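Local coordinates for protein 4-methyl-5(B-hydroxyethyl)-thiazole monophosphate biosynthesis enzyme (Vibrio cholerae O1 biovar El Tor, PDB 3OT1) that is of unknown function but, as a DJ-1/PfpI family member, may take part in thiazole monophosphate biosynthesis, at residues G19-T25 with P78-G83; L93-D98 with V117-K123; K105-C111 with H156-G162; R146-C150 with E168-A172. All blocks are in the same frame, centred on the assembly; numbering follows the deposited sequence.

Interaction 1 (G19-T25 with P78-G83); sequences GSEEMET and PGGVGG
This contact joins two loop-to-helix turns beside Cys111, in what is probably the reactive pocket of the DJ-1/PfpI fold. Residues 19-21 lead into helix 22-34. Residues 78-80 follow strand 74-77 and lead into helix 81-88. CA atoms pair as Ser20-Gly83 (3.9 Å), Glu21-Gly80 (4.3 Å) and Thr25-Pro78 (5.4 Å). Pro78 packs its CB 3.3 Å from Thr25 OG1, which donates to Glu21 O at 2.8 Å. Gly79 is bonded through both its N and its O. Its O accepts from Glu21 N at 2.9 Å, and its N donates to Glu24 OE1 at 2.9 Å. Glu24 takes chi1 m and chi2 t to reach it. Gly19 (phi/psi 94/-2) lies so near helix 81-88 that a CB would clash with Gly83 N. Gly80 (89/140) is the N-cap of that helix and has no room for a CB either. Gly83 N gives a weak bond to Gly19 O at 3.1 Å. A water donates to Gly19 O at 2.9 Å and accepts from Gly82 N at 2.8 Å.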
loop_
_atom_site.group_PDB
_atom_site.type_symbol
_atom_site.label_atom_id
_atom_site.label_comp_id
_atom_site.label_asym_id
_atom_site.label_seq_id
_atom_site.Cartn_x
_atom_site.Cartn_y
_atom_site.Cartn_z
ATOM N N GLY A 19 8.176 -0.321 -13.393
ATOM C CA GLY A 19 8.748 0.672 -12.529
ATOM C C GLY A 19 7.773 1.509 -11.745
ATOM O O GLY A 19 8.204 2.360 -10.959
ATOM N N SER A 20 6.474 1.312 -11.938
ATOM C CA SER A 20 5.507 1.985 -11.099
ATOM C C SER A 20 5.683 1.580 -9.641
ATOM O O SER A 20 6.052 0.442 -9.333
ATOM C CB SER A 20 4.072 1.685 -11.533
ATOM O OG SER A 20 3.764 2.264 -12.796
ATOM N N GLU A 21 5.424 2.525 -8.758
ATOM C CA GLU A 21 5.517 2.302 -7.312
ATOM C C GLU A 21 4.314 1.446 -6.909
ATOM O O GLU A 21 3.154 1.888 -7.001
ATOM C CB GLU A 21 5.587 3.610 -6.553
ATOM C CG GLU A 21 6.520 3.582 -5.343
ATOM C CD GLU A 21 6.141 2.569 -4.325
ATOM O OE1 GLU A 21 7.057 2.067 -3.630
ATOM O OE2 GLU A 21 4.943 2.258 -4.204
ATOM N N GLU A 22 4.592 0.203 -6.549
ATOM C CA GLU A 22 3.528 -0.770 -6.365
ATOM C C GLU A 22 2.676 -0.513 -5.142
ATOM O O GLU A 22 1.479 -0.789 -5.186
ATOM C CB GLU A 22 4.065 -2.210 -6.336
ATOM C CG GLU A 22 5.248 -2.450 -5.409
ATOM C CD GLU A 22 6.568 -2.267 -6.143
ATOM O OE1 GLU A 22 6.938 -1.107 -6.372
ATOM O OE2 GLU A 22 7.208 -3.269 -6.500
HETATM N N MSE A 23 3.241 -0.030 -4.032
HETATM C CA MSE A 23 2.382 0.239 -2.872
HETATM C C MSE A 23 1.498 1.445 -3.163
HETATM O O MSE A 23 0.334 1.453 -2.773
HETATM C CB MSE A 23 3.118 0.344 -1.537
HETATM C CG MSE A 23 3.678 1.679 -1.171
HETATM SE SE MSE A 23 4.564 1.571 0.553
HETATM C CE MSE A 23 3.517 2.741 1.728
ATOM N N GLU A 24 2.025 2.461 -3.836
ATOM C CA GLU A 24 1.150 3.561 -4.224
ATOM C C GLU A 24 -0.003 3.066 -5.088
ATOM O O GLU A 24 -1.156 3.423 -4.896
ATOM C CB GLU A 24 1.945 4.630 -4.974
ATOM C CG GLU A 24 2.992 5.319 -4.125
ATOM C CD GLU A 24 3.918 6.241 -4.891
ATOM O OE1 GLU A 24 3.681 6.542 -6.070
ATOM O OE2 GLU A 24 4.938 6.667 -4.255
ATOM N N THR A 25 0.336 2.271 -6.090
ATOM C CA THR A 25 -0.657 1.736 -7.005
ATOM C C THR A 25 -1.738 0.962 -6.266
ATOM O O THR A 25 -2.930 1.185 -6.486
ATOM C CB THR A 25 0.014 0.811 -8.053
ATOM O OG1 THR A 25 0.988 1.551 -8.803
ATOM C CG2 THR A 25 -1.015 0.244 -9.013
ATOM N N PRO A 78 -0.144 6.550 -10.527
ATOM C CA PRO A 78 0.875 6.238 -9.530
ATOM C C PRO A 78 2.215 6.892 -9.856
ATOM O O PRO A 78 2.442 7.309 -10.996
ATOM C CB PRO A 78 0.978 4.707 -9.606
ATOM C CG PRO A 78 -0.345 4.260 -10.231
ATOM C CD PRO A 78 -0.653 5.347 -11.217
ATOM N N GLY A 79 3.090 6.912 -8.869
ATOM C CA GLY A 79 4.456 7.377 -9.041
ATOM C C GLY A 79 5.430 6.237 -9.205
ATOM O O GLY A 79 5.144 5.240 -9.868
ATOM N N GLY A 80 6.593 6.384 -8.591
ATOM C CA GLY A 80 7.775 5.583 -8.900
ATOM C C GLY A 80 8.552 6.261 -10.001
ATOM O O GLY A 80 7.951 6.769 -10.940
ATOM N N VAL A 81 9.880 6.259 -9.902
ATOM C CA VAL A 81 10.680 7.004 -10.855
ATOM C C VAL A 81 10.637 6.372 -12.244
ATOM O O VAL A 81 10.336 7.042 -13.257
ATOM C CB VAL A 81 12.105 7.173 -10.343
ATOM C CG1 VAL A 81 12.973 7.836 -11.403
ATOM C CG2 VAL A 81 12.116 7.992 -9.057
ATOM N N GLY A 82 10.915 5.073 -12.312
ATOM C CA GLY A 82 10.855 4.390 -13.601
ATOM C C GLY A 82 9.465 4.414 -14.225
ATOM O O GLY A 82 9.304 4.555 -15.436
ATOM N N GLY A 83 8.444 4.238 -13.404
ATOM C CA GLY A 83 7.067 4.262 -13.872
ATOM C C GLY A 83 6.675 5.634 -14.399
ATOM O O GLY A 83 6.062 5.736 -15.461
HETATM O O HOH W 1 10.990 2.856 -10.578
HETATM O O HOH W 2 4.079 4.967 -12.373
#

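Interaction 2 (L93-D98 with V117-K123); sequences LLALID and VFAKQQK
Residues 93-98 lie within helix 91-102. The chain at 117-119 has a wider pi-type turn, and Lys123 N bonds to Phe118 O at 3.0 Å. Gln122 has left-handed backbone angles (53/51), which bring Lys123 back toward helix 91-102. The nearest CA pairs are Ile97-Lys123 at 7.6 Å and Leu94-Gln121 at 8.0 Å.

The apolar part centres on Val117, whose chi1 is t. Its CG1 lies 3.8 Å from Leu94 CD2 and 3.8 Å from Ile97 CD1. Leu94 and Ile97 are both m, t rotamers, one turn apart on the same face. Ile97 CD1 also meets the edge of the Phe118 ring, 3.9 Å from CE1.

The polar part is a salt bridge. Lys123 NZ donates to Asp98 OD1 at 2.7 Å. A water accepts from Lys123 NZ at 3.0 Å and donates to Asp98 OD2 at 2.9 Å. The lysine has chi angles m, m, t, t, so its aliphatic part lies across the helix, with CG 4.0 Å from Ile97 CG2 and CE 4.0 Å from Leu94 CB.

Helix 91-102 thus packs against helix 113-119 and the turn that follows it, on one side of the central sheet. Leu93 and Ile97 rest on strand 74-77, Phe118 also touches strand 106-110, and Phe87 of helix 81-88 touches Leu93 and Val117.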
loop_
_atom_site.group_PDB
_atom_site.type_symbol
_atom_site.label_atom_id
_atom_site.label_comp_id
_atom_site.label_asym_id
_atom_site.label_seq_id
_atom_site.Cartn_x
_atom_site.Cartn_y
_atom_site.Cartn_z
ATOM N N LEU A 93 -0.401 7.632 -22.904
ATOM C CA LEU A 93 -0.619 8.152 -21.560
ATOM C C LEU A 93 -0.783 9.665 -21.615
ATOM O O LEU A 93 -1.678 10.240 -20.991
ATOM C CB LEU A 93 0.532 7.734 -20.631
ATOM C CG LEU A 93 0.466 7.984 -19.114
ATOM C CD1 LEU A 93 0.662 9.449 -18.801
ATOM C CD2 LEU A 93 -0.852 7.473 -18.496
ATOM N N LEU A 94 0.132 10.324 -22.322
ATOM C CA LEU A 94 0.061 11.773 -22.424
ATOM C C LEU A 94 -1.248 12.235 -23.072
ATOM O O LEU A 94 -1.847 13.210 -22.628
ATOM C CB LEU A 94 1.267 12.316 -23.187
ATOM C CG LEU A 94 2.630 12.055 -22.525
ATOM C CD1 LEU A 94 3.753 12.580 -23.445
ATOM C CD2 LEU A 94 2.755 12.672 -21.145
ATOM N N ALA A 95 -1.694 11.518 -24.096
ATOM C CA ALA A 95 -2.973 11.807 -24.724
ATOM C C ALA A 95 -4.144 11.623 -23.759
ATOM O O ALA A 95 -5.110 12.383 -23.831
ATOM C CB ALA A 95 -3.149 10.932 -25.992
ATOM N N LEU A 96 -4.096 10.606 -22.888
ATOM C CA LEU A 96 -5.167 10.408 -21.927
ATOM C C LEU A 96 -5.216 11.557 -20.942
ATOM O O LEU A 96 -6.285 11.947 -20.525
ATOM C CB LEU A 96 -5.003 9.086 -21.179
ATOM C CG LEU A 96 -5.463 7.889 -21.977
ATOM C CD1 LEU A 96 -4.929 6.628 -21.352
ATOM C CD2 LEU A 96 -6.991 7.799 -22.085
ATOM N N ILE A 97 -4.061 12.074 -20.527
ATOM C CA ILE A 97 -4.084 13.239 -19.642
ATOM C C ILE A 97 -4.852 14.386 -20.319
ATOM O O ILE A 97 -5.712 15.017 -19.701
ATOM C CB ILE A 97 -2.676 13.690 -19.239
ATOM C CG1 ILE A 97 -1.988 12.615 -18.374
ATOM C CG2 ILE A 97 -2.724 15.047 -18.537
ATOM C CD1 ILE A 97 -0.502 12.850 -18.228
ATOM N N ASP A 98 -4.546 14.643 -21.584
ATOM C CA ASP A 98 -5.239 15.680 -22.340
ATOM C C ASP A 98 -6.748 15.386 -22.418
ATOM O O ASP A 98 -7.571 16.264 -22.221
ATOM C CB ASP A 98 -4.700 15.764 -23.760
ATOM C CG ASP A 98 -3.228 16.152 -23.859
ATOM O OD1 ASP A 98 -2.673 16.693 -22.910
ATOM O OD2 ASP A 98 -2.640 15.878 -24.936
ATOM N N VAL A 117 6.276 13.768 -15.315
ATOM C CA VAL A 117 5.283 13.759 -16.381
ATOM C C VAL A 117 4.729 15.176 -16.610
ATOM O O VAL A 117 4.919 15.735 -17.692
ATOM C CB VAL A 117 4.158 12.744 -16.147
ATOM C CG1 VAL A 117 3.206 12.768 -17.359
ATOM C CG2 VAL A 117 4.746 11.349 -15.905
ATOM N N PHE A 118 4.060 15.759 -15.624
ATOM C CA PHE A 118 3.360 17.017 -15.896
ATOM C C PHE A 118 4.327 18.169 -16.198
ATOM O O PHE A 118 4.188 18.861 -17.211
ATOM C CB PHE A 118 2.447 17.442 -14.749
ATOM C CG PHE A 118 1.370 16.450 -14.363
ATOM C CD1 PHE A 118 0.921 15.439 -15.213
ATOM C CD2 PHE A 118 0.778 16.574 -13.106
ATOM C CE1 PHE A 118 -0.076 14.572 -14.787
ATOM C CE2 PHE A 118 -0.213 15.726 -12.715
ATOM C CZ PHE A 118 -0.641 14.734 -13.536
ATOM N N ALA A 119 5.302 18.375 -15.315
ATOM C CA ALA A 119 6.229 19.481 -15.479
ATOM C C ALA A 119 7.048 19.283 -16.759
ATOM O O ALA A 119 7.215 20.238 -17.517
ATOM C CB ALA A 119 7.078 19.663 -14.251
ATOM N N LYS A 120 7.474 18.055 -17.068
ATOM C CA LYS A 120 8.305 17.786 -18.253
ATOM C C LYS A 120 7.573 17.798 -19.600
ATOM O O LYS A 120 8.171 18.102 -20.626
ATOM C CB LYS A 120 9.061 16.450 -18.087
ATOM C CG LYS A 120 10.122 16.461 -17.003
ATOM C CD LYS A 120 11.155 17.543 -17.240
ATOM N N GLN A 121 6.279 17.476 -19.614
ATOM C CA GLN A 121 5.505 17.355 -20.851
ATOM C C GLN A 121 4.402 18.403 -20.976
ATOM O O GLN A 121 3.469 18.239 -21.762
ATOM C CB GLN A 121 4.960 15.933 -20.984
ATOM C CG GLN A 121 6.032 14.864 -21.160
ATOM C CD GLN A 121 6.809 15.028 -22.457
ATOM O OE1 GLN A 121 6.292 15.557 -23.459
ATOM N NE2 GLN A 121 8.051 14.589 -22.447
ATOM N N GLN A 122 4.546 19.488 -20.227
ATOM C CA GLN A 122 3.626 20.631 -20.279
ATOM C C GLN A 122 2.185 20.214 -20.080
ATOM O O GLN A 122 1.314 20.566 -20.856
ATOM C CB GLN A 122 3.752 21.415 -21.599
ATOM C CG GLN A 122 5.086 22.011 -21.806
ATOM C CD GLN A 122 6.122 21.001 -22.222
ATOM O OE1 GLN A 122 5.870 20.121 -23.063
ATOM N NE2 GLN A 122 7.301 21.104 -21.629
ATOM N N LYS A 123 1.939 19.457 -19.027
ATOM C CA LYS A 123 0.581 19.174 -18.596
ATOM C C LYS A 123 0.286 19.992 -17.352
ATOM O O LYS A 123 1.154 20.159 -16.509
ATOM C CB LYS A 123 0.363 17.690 -18.305
ATOM C CG LYS A 123 0.786 16.748 -19.428
ATOM C CD LYS A 123 0.105 17.003 -20.740
ATOM C CE LYS A 123 0.515 15.983 -21.746
ATOM N NZ LYS A 123 0.041 16.334 -23.131
HETATM O O HOH W 3 -0.111 14.537 -25.508
#

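Interaction 3 (K105-C111 with H156-G162); sequences KLVAAIC and HLLTSQG
Two neighbouring strands, 106-110 and 157-160, run parallel, with axes 4.7 Å apart and 11° between directions. The register pairs Val107-Leu157, Ala108-Leu158, Ala109-Thr159 and Ile110-Ser160. Lys105 points away from the partner, and its NZ bonds to Gln103. Leu106 (chi t, p) reaches Leu158 CB with CD1 at 4.1 Å. Val107 N donates to His156 O at 3.1 Å, and Val107 O accepts from Leu158 N at 2.9 Å. His156 has left-handed angles (47/54) and forms a G1 beta bulge with Leu157 opposite Tyr152. Ala108 sets CB 4.1 Å from Leu158 CB, on the face covered by Phe169 and Met173 of helix 166-178. Ala109 N donates to Leu158 O at 2.9 Å, and Ala109 O accepts from Ser160 N at 3.1 Å. Ala109 shares the other face with Val107, Leu157 and Thr159, where Phe118 packs. Ile110 places CG1 3.9 Å from Ser160 CB and CD1 3.5 Å from Gly162 O. Ser160 OG itself bonds to Arg148 O. Cys111 N donates to Ser160 O at 3.0 Å, and its CA lies 3.2 Å from Gln161 O. Cys111 has phi/psi 65/-126, unusual for a residue with a side chain. A cysteine held this way just after a central parallel strand is consistent with the nucleophile elbow of the DJ-1/PfpI family and the related class I glutamine amidotransferases.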
loop_
_atom_site.group_PDB
_atom_site.type_symbol
_atom_site.label_atom_id
_atom_site.label_comp_id
_atom_site.label_asym_id
_atom_site.label_seq_id
_atom_site.Cartn_x
_atom_site.Cartn_y
_atom_site.Cartn_z
ATOM N N LYS A 105 -12.619 16.227 -16.152
ATOM C CA LYS A 105 -12.540 15.151 -15.166
ATOM C C LYS A 105 -11.333 15.272 -14.281
ATOM O O LYS A 105 -10.283 15.714 -14.724
ATOM C CB LYS A 105 -12.510 13.824 -15.894
ATOM C CG LYS A 105 -13.848 13.522 -16.602
ATOM C CD LYS A 105 -13.778 12.348 -17.558
ATOM C CE LYS A 105 -15.172 12.065 -18.105
ATOM N NZ LYS A 105 -15.149 11.010 -19.144
ATOM N N LEU A 106 -11.484 14.819 -13.038
ATOM C CA LEU A 106 -10.373 14.753 -12.118
ATOM C C LEU A 106 -9.221 13.924 -12.668
ATOM O O LEU A 106 -9.389 12.773 -13.060
ATOM C CB LEU A 106 -10.862 14.138 -10.816
ATOM C CG LEU A 106 -9.842 14.059 -9.679
ATOM C CD1 LEU A 106 -9.381 15.459 -9.223
ATOM C CD2 LEU A 106 -10.434 13.253 -8.498
ATOM N N VAL A 107 -8.038 14.537 -12.628
ATOM C CA VAL A 107 -6.771 13.855 -12.827
ATOM C C VAL A 107 -6.021 13.954 -11.507
ATOM O O VAL A 107 -5.909 15.035 -10.922
ATOM C CB VAL A 107 -5.984 14.447 -13.992
ATOM C CG1 VAL A 107 -4.598 13.791 -14.064
ATOM C CG2 VAL A 107 -6.774 14.278 -15.301
ATOM N N ALA A 108 -5.532 12.800 -11.050
ATOM C CA ALA A 108 -4.856 12.692 -9.761
ATOM C C ALA A 108 -3.505 12.039 -9.992
ATOM O O ALA A 108 -3.427 11.081 -10.739
ATOM C CB ALA A 108 -5.715 11.847 -8.815
ATOM N N ALA A 109 -2.458 12.541 -9.366
ATOM C CA ALA A 109 -1.134 11.964 -9.529
ATOM C C ALA A 109 -0.299 12.132 -8.280
ATOM O O ALA A 109 -0.437 13.104 -7.550
ATOM C CB ALA A 109 -0.414 12.605 -10.720
ATOM N N ILE A 110 0.610 11.187 -8.051
ATOM C CA ILE A 110 1.390 11.158 -6.834
ATOM C C ILE A 110 2.866 10.959 -7.129
ATOM O O ILE A 110 3.247 10.391 -8.148
ATOM C CB ILE A 110 0.820 10.067 -5.878
ATOM C CG1 ILE A 110 1.432 10.094 -4.469
ATOM C CG2 ILE A 110 0.890 8.685 -6.508
ATOM C CD1 ILE A 110 0.615 9.320 -3.457
ATOM N N CYS A 111 3.675 11.369 -6.149
ATOM C CA CYS A 111 5.085 11.041 -6.104
ATOM C C CYS A 111 5.878 11.661 -7.268
ATOM O O CYS A 111 5.833 12.871 -7.444
ATOM C CB CYS A 111 5.154 9.499 -6.019
ATOM S SG CYS A 111 6.699 8.662 -5.877
ATOM N N HIS A 156 -9.051 20.877 -12.071
ATOM C CA HIS A 156 -9.501 19.570 -11.578
ATOM C C HIS A 156 -8.315 18.640 -11.350
ATOM O O HIS A 156 -8.273 17.535 -11.906
ATOM C CB HIS A 156 -10.469 18.918 -12.572
ATOM C CG HIS A 156 -11.596 19.800 -12.981
ATOM N ND1 HIS A 156 -11.649 20.422 -14.208
ATOM C CD2 HIS A 156 -12.698 20.194 -12.305
ATOM C CE1 HIS A 156 -12.752 21.151 -14.277
ATOM N NE2 HIS A 156 -13.405 21.029 -13.137
ATOM N N LEU A 157 -7.337 19.099 -10.570
ATOM C CA LEU A 157 -6.071 18.383 -10.413
ATOM C C LEU A 157 -5.769 18.097 -8.945
ATOM O O LEU A 157 -5.744 18.991 -8.106
ATOM C CB LEU A 157 -4.918 19.216 -11.001
ATOM C CG LEU A 157 -3.542 18.572 -10.871
ATOM C CD1 LEU A 157 -3.436 17.328 -11.744
ATOM C CD2 LEU A 157 -2.428 19.576 -11.171
ATOM N N LEU A 158 -5.517 16.829 -8.633
ATOM C CA LEU A 158 -5.156 16.424 -7.280
ATOM C C LEU A 158 -3.751 15.840 -7.324
ATOM O O LEU A 158 -3.504 14.919 -8.113
ATOM C CB LEU A 158 -6.128 15.360 -6.779
ATOM C CG LEU A 158 -5.916 14.901 -5.328
ATOM C CD1 LEU A 158 -6.281 16.035 -4.342
ATOM C CD2 LEU A 158 -6.723 13.632 -5.058
ATOM N N THR A 159 -2.845 16.348 -6.499
ATOM C CA THR A 159 -1.527 15.778 -6.430
ATOM C C THR A 159 -1.125 15.466 -4.992
ATOM O O THR A 159 -1.696 15.974 -4.034
ATOM C CB THR A 159 -0.474 16.689 -7.104
ATOM O OG1 THR A 159 -0.524 17.993 -6.521
ATOM C CG2 THR A 159 -0.676 16.731 -8.597
ATOM N N SER A 160 -0.134 14.581 -4.860
ATOM C CA SER A 160 0.321 14.177 -3.547
ATOM C C SER A 160 1.773 13.705 -3.633
ATOM O O SER A 160 2.339 13.614 -4.707
ATOM C CB SER A 160 -0.618 13.121 -2.981
ATOM O OG SER A 160 -0.397 12.800 -1.626
ATOM N N GLN A 161 2.388 13.432 -2.495
ATOM C CA GLN A 161 3.844 13.350 -2.391
ATOM C C GLN A 161 4.507 11.977 -2.458
ATOM O O GLN A 161 5.561 11.874 -3.054
ATOM C CB GLN A 161 4.299 14.047 -1.107
ATOM C CG GLN A 161 3.968 15.544 -1.080
ATOM C CD GLN A 161 4.728 16.273 -0.013
ATOM O OE1 GLN A 161 5.687 15.747 0.570
ATOM N NE2 GLN A 161 4.354 17.520 0.217
ATOM N N GLY A 162 3.984 10.934 -1.835
ATOM C CA GLY A 162 4.777 9.713 -1.767
ATOM C C GLY A 162 4.040 8.561 -1.147
ATOM O O GLY A 162 2.843 8.625 -0.851
#

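Interaction 4 (R146-C150 with E168-A172); sequences RQRVC and EFALA
A salt bridge with two hydrogen bonds joins Arg148 to Glu168. Arg148 NE donates to Glu168 OE1 at 2.9 Å, and Arg148 NH2 donates to Glu168 OE2 at 2.9 Å. The carboxylate lies at the guanidinium edge, near its plane. Arg148 has chi angles m, t, p, with chi4 near 80°. Glu168 is m, t, with chi3 near 77°. Gln196 also bonds to Glu168 OE2, and Arg148 NH1 and NH2 bond to the backbone of the other subunit. Inward from the charges lies Val149 (chi1 t), at the start of strand 149-152. Its CA is 5.9 Å from Phe169 CA, the nearest CA pair. Val149 CG2 sits 3.8 Å from Glu168 CB and 4.4 Å from Phe169 CB. Val149 CG1 sits 3.8 Å from Ala172 CB. Glu168 and Ala172 are one turn apart, linked by Ala172 N to Glu168 O at 3.0 Å. The edge strand is thus packed against helix 166-178 by one valine, while the paired charges beside it tie this helix to an arginine of the dimer interface.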
loop_
_atom_site.group_PDB
_atom_site.type_symbol
_atom_site.label_atom_id
_atom_site.label_comp_id
_atom_site.label_asym_id
_atom_site.label_seq_id
_atom_site.Cartn_x
_atom_site.Cartn_y
_atom_site.Cartn_z
ATOM N N ARG A 146 3.619 22.411 -0.795
ATOM C CA ARG A 146 4.217 21.438 0.116
ATOM C C ARG A 146 3.168 20.726 0.952
ATOM O O ARG A 146 3.499 20.053 1.924
ATOM C CB ARG A 146 5.256 22.104 1.025
ATOM C CG ARG A 146 6.460 22.606 0.248
ATOM C CD ARG A 146 7.424 23.424 1.096
ATOM N NE ARG A 146 8.612 23.777 0.322
ATOM C CZ ARG A 146 8.668 24.755 -0.576
ATOM N NH1 ARG A 146 9.800 24.985 -1.226
ATOM N NH2 ARG A 146 7.608 25.512 -0.826
ATOM N N GLN A 147 1.905 20.860 0.572
ATOM C CA GLN A 147 0.867 20.060 1.210
ATOM C C GLN A 147 1.090 18.590 0.903
ATOM O O GLN A 147 1.532 18.231 -0.191
ATOM C CB GLN A 147 -0.502 20.420 0.675
ATOM C CG GLN A 147 -0.967 21.821 0.947
ATOM C CD GLN A 147 -2.007 22.199 -0.055
ATOM O OE1 GLN A 147 -1.698 22.571 -1.188
ATOM N NE2 GLN A 147 -3.245 22.040 0.325
ATOM N N ARG A 148 0.758 17.744 1.865
ATOM C CA ARG A 148 0.788 16.303 1.638
ATOM C C ARG A 148 -0.162 15.909 0.511
ATOM O O ARG A 148 0.186 15.023 -0.282
ATOM C CB ARG A 148 0.440 15.545 2.926
ATOM C CG ARG A 148 1.486 15.703 4.022
ATOM C CD ARG A 148 1.066 15.072 5.319
ATOM N NE ARG A 148 1.024 13.627 5.242
ATOM C CZ ARG A 148 2.082 12.823 5.339
ATOM N NH1 ARG A 148 3.298 13.311 5.537
ATOM N NH2 ARG A 148 1.892 11.524 5.264
ATOM N N VAL A 149 -1.332 16.549 0.443
ATOM C CA VAL A 149 -2.306 16.397 -0.633
ATOM C C VAL A 149 -2.731 17.807 -1.072
ATOM O O VAL A 149 -3.160 18.599 -0.254
ATOM C CB VAL A 149 -3.537 15.600 -0.159
ATOM C CG1 VAL A 149 -4.574 15.463 -1.262
ATOM C CG2 VAL A 149 -3.147 14.210 0.364
ATOM N N CYS A 150 -2.553 18.088 -2.354
ATOM C CA CYS A 150 -2.860 19.381 -2.941
ATOM C C CYS A 150 -3.963 19.256 -3.999
ATOM O O CYS A 150 -3.796 18.534 -4.997
ATOM C CB CYS A 150 -1.605 19.955 -3.589
ATOM S SG CYS A 150 -1.879 21.503 -4.512
ATOM N N GLU A 168 -3.939 9.005 2.226
ATOM C CA GLU A 168 -4.537 10.332 2.308
ATOM C C GLU A 168 -4.996 10.805 0.934
ATOM O O GLU A 168 -6.081 11.359 0.792
ATOM C CB GLU A 168 -3.515 11.327 2.869
ATOM C CG GLU A 168 -3.177 11.098 4.319
ATOM C CD GLU A 168 -1.819 11.668 4.665
ATOM O OE1 GLU A 168 -1.717 12.889 4.818
ATOM O OE2 GLU A 168 -0.842 10.899 4.756
ATOM N N PHE A 169 -4.184 10.574 -0.077
ATOM C CA PHE A 169 -4.473 10.948 -1.463
ATOM C C PHE A 169 -5.693 10.202 -1.992
ATOM O O PHE A 169 -6.595 10.813 -2.592
ATOM C CB PHE A 169 -3.205 10.635 -2.267
ATOM C CG PHE A 169 -3.332 10.634 -3.772
ATOM C CD1 PHE A 169 -3.419 11.811 -4.495
ATOM C CD2 PHE A 169 -3.209 9.455 -4.475
ATOM C CE1 PHE A 169 -3.391 11.791 -5.855
ATOM C CE2 PHE A 169 -3.212 9.434 -5.848
ATOM C CZ PHE A 169 -3.312 10.611 -6.538
ATOM N N ALA A 170 -5.716 8.874 -1.855
ATOM C CA ALA A 170 -6.835 8.083 -2.342
ATOM C C ALA A 170 -8.151 8.471 -1.636
ATOM O O ALA A 170 -9.198 8.553 -2.283
ATOM C CB ALA A 170 -6.542 6.608 -2.208
ATOM N N LEU A 171 -8.090 8.708 -0.336
ATOM C CA LEU A 171 -9.269 9.137 0.406
ATOM C C LEU A 171 -9.737 10.520 -0.045
ATOM O O LEU A 171 -10.948 10.750 -0.138
ATOM C CB LEU A 171 -8.998 9.091 1.901
ATOM C CG LEU A 171 -8.851 7.663 2.454
ATOM C CD1 LEU A 171 -8.175 7.690 3.830
ATOM C CD2 LEU A 171 -10.167 6.892 2.472
ATOM N N ALA A 172 -8.809 11.424 -0.343
ATOM C CA ALA A 172 -9.177 12.737 -0.884
ATOM C C ALA A 172 -9.857 12.589 -2.243
ATOM O O ALA A 172 -10.810 13.310 -2.544
ATOM C CB ALA A 172 -7.937 13.608 -1.020
#

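Interaction 1 comes first in the chain. Interaction 2 alternates with interaction 3, and interaction 3 with interaction 4. Interaction 3 lies nearest the centre of the chain, about 5 Å away, and touches all the others. Interactions 3 and 4 have centres about 8 Å apart and lie on neighbouring strands 157-160 and 149-152 of one sheet. Centres of interactions 2 and 3 are about 12 Å apart, with Phe118 CZ 3.5 Å from Ala109 CB. Those of interactions 1 and 3 are about 14 Å apart, with Glu24 OE2 3.1 Å from Cys111 SG. Helices pack on both faces of this sheet, and the glutamate and cysteine meet in what is probably the family's reactive pocket.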